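Local coordinates for protein staphylococcus aureus CymR (Staphylococcus aureus, PDB 3T8R) that probably acts as a dimeric, Rrf2-type winged-helix transcriptional regulator that senses oxidation through a thiol and governs stress resistance and the oxidative response, at residues Q105-I108 with R109-D112; A113-D116 with V117-T121. All blocks are in the same frame, centred on the assembly; numbering follows the deposited sequence.

Contact 1. Residues Q105-I108 with R109-D112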
# COMPACT_ATOMS: atom_id res chain seq x y z
N GLN A 105 10.75 9.89 1.76
CA GLN A 105 11.52 8.68 2.00
C GLN A 105 10.72 7.64 2.78
O GLN A 105 10.85 6.44 2.54
CB GLN A 105 12.85 9.00 2.69
CG GLN A 105 13.71 7.77 2.97
CD GLN A 105 14.02 6.97 1.71
OE1 GLN A 105 13.88 7.48 0.59
NE2 GLN A 105 14.45 5.72 1.88
N LEU A 106 9.89 8.10 3.70
CA LEU A 106 9.01 7.20 4.43
C LEU A 106 8.13 6.39 3.47
O LEU A 106 8.02 5.17 3.61
CB LEU A 106 8.13 7.98 5.40
CG LEU A 106 7.13 7.12 6.19
CD1 LEU A 106 7.85 6.09 7.03
CD2 LEU A 106 6.27 8.03 7.06
N TRP A 107 7.53 7.06 2.50
CA TRP A 107 6.69 6.36 1.52
C TRP A 107 7.51 5.36 0.72
O TRP A 107 7.03 4.28 0.37
CB TRP A 107 6.00 7.32 0.55
CG TRP A 107 5.26 8.45 1.13
CD1 TRP A 107 5.26 9.74 0.69
CD2 TRP A 107 4.38 8.41 2.26
NE1 TRP A 107 4.45 10.51 1.48
CE2 TRP A 107 3.89 9.72 2.45
CE3 TRP A 107 3.95 7.41 3.13
CZ2 TRP A 107 3.01 10.05 3.47
CZ3 TRP A 107 3.07 7.73 4.14
CH2 TRP A 107 2.61 9.04 4.31
N ILE A 108 8.75 5.73 0.41
CA ILE A 108 9.63 4.82 -0.32
C ILE A 108 9.89 3.58 0.52
O ILE A 108 9.90 2.45 0.00
CB ILE A 108 10.99 5.47 -0.67
CG1 ILE A 108 10.79 6.63 -1.65
CG2 ILE A 108 11.95 4.44 -1.25
CD1 ILE A 108 10.01 6.29 -2.87
N ARG A 109 10.10 3.79 1.82
CA ARG A 109 10.33 2.68 2.74
C ARG A 109 9.13 1.75 2.79
O ARG A 109 9.28 0.52 2.82
CB ARG A 109 10.67 3.19 4.15
CG ARG A 109 12.15 3.30 4.44
CD ARG A 109 12.41 3.56 5.94
NE ARG A 109 12.05 4.93 6.32
CZ ARG A 109 11.62 5.29 7.53
NH1 ARG A 109 11.51 4.40 8.50
NH2 ARG A 109 11.32 6.56 7.76
N MET A 110 7.93 2.32 2.80
CA MET A 110 6.71 1.53 2.81
C MET A 110 6.59 0.72 1.52
O MET A 110 6.38 -0.48 1.55
CB MET A 110 5.50 2.43 3.01
CG MET A 110 5.46 3.04 4.40
SD MET A 110 4.31 4.41 4.54
CE MET A 110 2.93 3.76 3.59
N ARG A 111 6.74 1.40 0.39
CA ARG A 111 6.73 0.76 -0.93
C ARG A 111 7.69 -0.42 -0.98
O ARG A 111 7.32 -1.52 -1.41
CB ARG A 111 7.11 1.78 -2.00
CG ARG A 111 7.16 1.21 -3.41
CD ARG A 111 7.91 2.14 -4.34
NE ARG A 111 9.36 2.06 -4.14
CZ ARG A 111 10.24 2.86 -4.74
NH1 ARG A 111 9.81 3.82 -5.55
NH2 ARG A 111 11.54 2.72 -4.52
N ASP A 112 8.93 -0.19 -0.55
CA ASP A 112 9.94 -1.23 -0.53
C ASP A 112 9.57 -2.41 0.37
O ASP A 112 9.90 -3.54 0.07
CB ASP A 112 11.31 -0.66 -0.11
CG ASP A 112 11.97 0.17 -1.20
OD1 ASP A 112 11.35 0.39 -2.27
OD2 ASP A 112 13.11 0.62 -0.99

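Contact 2. Residues A113-D116 with V117-T121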
# COMPACT_ATOMS: atom_id res chain seq x y z
N ALA A 113 8.89 -2.15 1.49
CA ALA A 113 8.46 -3.25 2.35
C ALA A 113 7.43 -4.13 1.64
O ALA A 113 7.45 -5.35 1.77
CB ALA A 113 7.89 -2.71 3.64
N VAL A 114 6.51 -3.50 0.91
CA VAL A 114 5.51 -4.24 0.15
C VAL A 114 6.19 -5.04 -0.95
O VAL A 114 5.90 -6.23 -1.15
CB VAL A 114 4.45 -3.29 -0.45
CG1 VAL A 114 3.56 -4.04 -1.44
CG2 VAL A 114 3.62 -2.64 0.67
N ARG A 115 7.10 -4.39 -1.66
CA ARG A 115 7.80 -5.06 -2.75
C ARG A 115 8.51 -6.30 -2.23
O ARG A 115 8.44 -7.36 -2.85
CB ARG A 115 8.81 -4.10 -3.40
CG ARG A 115 9.63 -4.76 -4.50
CD ARG A 115 11.02 -4.14 -4.58
NE ARG A 115 11.02 -2.87 -5.30
CZ ARG A 115 11.75 -1.82 -4.96
NH1 ARG A 115 12.55 -1.90 -3.90
NH2 ARG A 115 11.69 -0.71 -5.67
N ASP A 116 9.18 -6.17 -1.09
CA ASP A 116 9.85 -7.31 -0.45
C ASP A 116 8.91 -8.49 -0.19
O ASP A 116 9.26 -9.64 -0.49
CB ASP A 116 10.51 -6.88 0.87
CG ASP A 116 11.16 -8.04 1.60
OD1 ASP A 116 12.23 -8.49 1.15
OD2 ASP A 116 10.59 -8.49 2.62
N VAL A 117 7.74 -8.23 0.37
CA VAL A 117 6.78 -9.30 0.60
C VAL A 117 6.41 -9.98 -0.72
O VAL A 117 6.41 -11.20 -0.83
CB VAL A 117 5.50 -8.79 1.32
CG1 VAL A 117 4.43 -9.87 1.37
CG2 VAL A 117 5.84 -8.34 2.73
N LEU A 118 6.11 -9.17 -1.72
CA LEU A 118 5.67 -9.68 -3.02
C LEU A 118 6.75 -10.46 -3.74
O LEU A 118 6.48 -11.50 -4.34
CB LEU A 118 5.17 -8.53 -3.89
CG LEU A 118 3.75 -8.09 -3.59
CD1 LEU A 118 3.38 -6.89 -4.43
CD2 LEU A 118 2.81 -9.25 -3.88
N ASP A 119 7.98 -9.95 -3.68
CA ASP A 119 9.09 -10.58 -4.41
C ASP A 119 9.56 -11.88 -3.78
O ASP A 119 10.09 -12.75 -4.47
CB ASP A 119 10.28 -9.64 -4.53
CG ASP A 119 10.05 -8.53 -5.52
OD1 ASP A 119 9.02 -8.58 -6.21
OD2 ASP A 119 10.90 -7.62 -5.61
N ASN A 120 9.37 -12.01 -2.48
CA ASN A 120 9.84 -13.19 -1.77
C ASN A 120 8.72 -14.18 -1.52
O ASN A 120 8.86 -15.10 -0.70
CB ASN A 120 10.53 -12.79 -0.47
CG ASN A 120 11.74 -11.90 -0.70
OD1 ASN A 120 11.85 -10.82 -0.12
ND2 ASN A 120 12.66 -12.35 -1.54
N THR A 121 7.61 -14.00 -2.22
CA THR A 121 6.50 -14.94 -2.16
C THR A 121 6.40 -15.64 -3.50
O THR A 121 6.08 -15.00 -4.50
CB THR A 121 5.17 -14.24 -1.85
OG1 THR A 121 5.25 -13.61 -0.56
CG2 THR A 121 4.02 -15.24 -1.85

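Contact 1. Residues Q105-I108 with R109-D112
Met110 lays its sulfur against the indole of Trp107, a Met-aromatic contact one turn apart on the long helix 101-119, which packs against the second subunit of the dimer. SD sits 3.3 Å from Trp107 CE3 and reaches the ring at its edge, close to the ring plane, 83° off the normal of the six-membered ring. The two side chains run alongside each other because both have CG anti to the carbonyl carbon. SD also lies 4.2 Å from Leu106 CG, so the sulfur meets both the indole and the leucine on this tightly packed side. Trp107 NE1 hydrogen-bonds to Glu99 OE1, while Met110 packs on Val114 of the second subunit. Leu106, the buried member, also puts CD1 over one face of the Arg109 guanidinium, 3.6 Å from NH2; Arg109 NH1 in turn hydrogen-bonds to Thr121 OG1 of the second subunit. Successive i to i+4 amide bonds, the straightest from Arg111 N to Trp107 O at 2.9 Å, carry the helix through all of this.

The looser side, where Arg111 is exposed, holds charged groups. Ile108 CD1 covers one face of the Arg111 guanidinium, 3.7 Å from NH1, with the two chains lying side by side. A bend at chi3 (76°) turns this guanidinium back toward Asp112, whose carboxylate also forms a salt bridge to Arg115. Both NE and NH2 of Arg111 converge side-on on Asp112 OD1, each at 3.2 Å, with that oxygen in the guanidinium plane.

Contact 2. Residues A113-D116 with V117-T121
Ala113 O receives the amide of Val117 at 3.2 Å, beginning the last full turns of helix 101-119, the long helix through which the two subunits of this winged-helix regulator pack together. Val117 CG2 lies near the same carbonyl, and its side chain also meets Met110 of the second subunit.

Next comes Val114, whose carbonyl takes the N-H of Leu118 nearly end-on, with a C=O...N angle of 162°. Its side chain runs beside that of Leu118, pointing the same way, and CG1 comes within 4.1 Å of Leu118 CD1. This is a light apolar touch, and both residues also pack across the dimer: Val114 on its own counterpart in the second subunit, Leu118 on Met110 of that subunit.

At Arg115 the contact becomes polar. Its carbonyl holds Asp119 N at 2.8 Å, and its aliphatic CG is 3.3 Å from Asp119 OD2, the two side chains crossing at a slant. The charged ends nevertheless part company: Arg115 NE remains 4.8 Å from Asp119 OD2. Bends at chi2 and chi3 (-149° and -80°) lead the guanidinium back up the helix, where NH1 forms a salt bridge with Asp112, whereas Asp119 OD1 pairs with Arg84.

At Asp116 the helix is ending. Asn120 N still bonds to its carbonyl at 3.1 Å, although Asn120 is the first residue to depart from helical backbone angles. Beyond it the chain is secured by a side chain: buried Thr121, its hydroxyl also hydrogen-bonded by Arg109 of the second subunit, donates from OG1 to Val117 O at 2.7 Å.

In the fold
Both contacts are local, lie on helix 101-119 with centres about 13 Å apart, and are surface contacts, although each touches the second subunit with an apolar side. Contact 1, farther from the chain's centre, has the aromatic and sulfur chemistry; contact 2, nearer that centre, offers smaller aliphatic groups and the helix end, where backbone bonds to Ala79 and Gly80 tie it to the rest of its subunit. Across the dimer the two are reciprocal: residues of contact 1 in one chain pack on residues of contact 2 in the other. Within one chain, charged side chains link the outer sides of the two contacts.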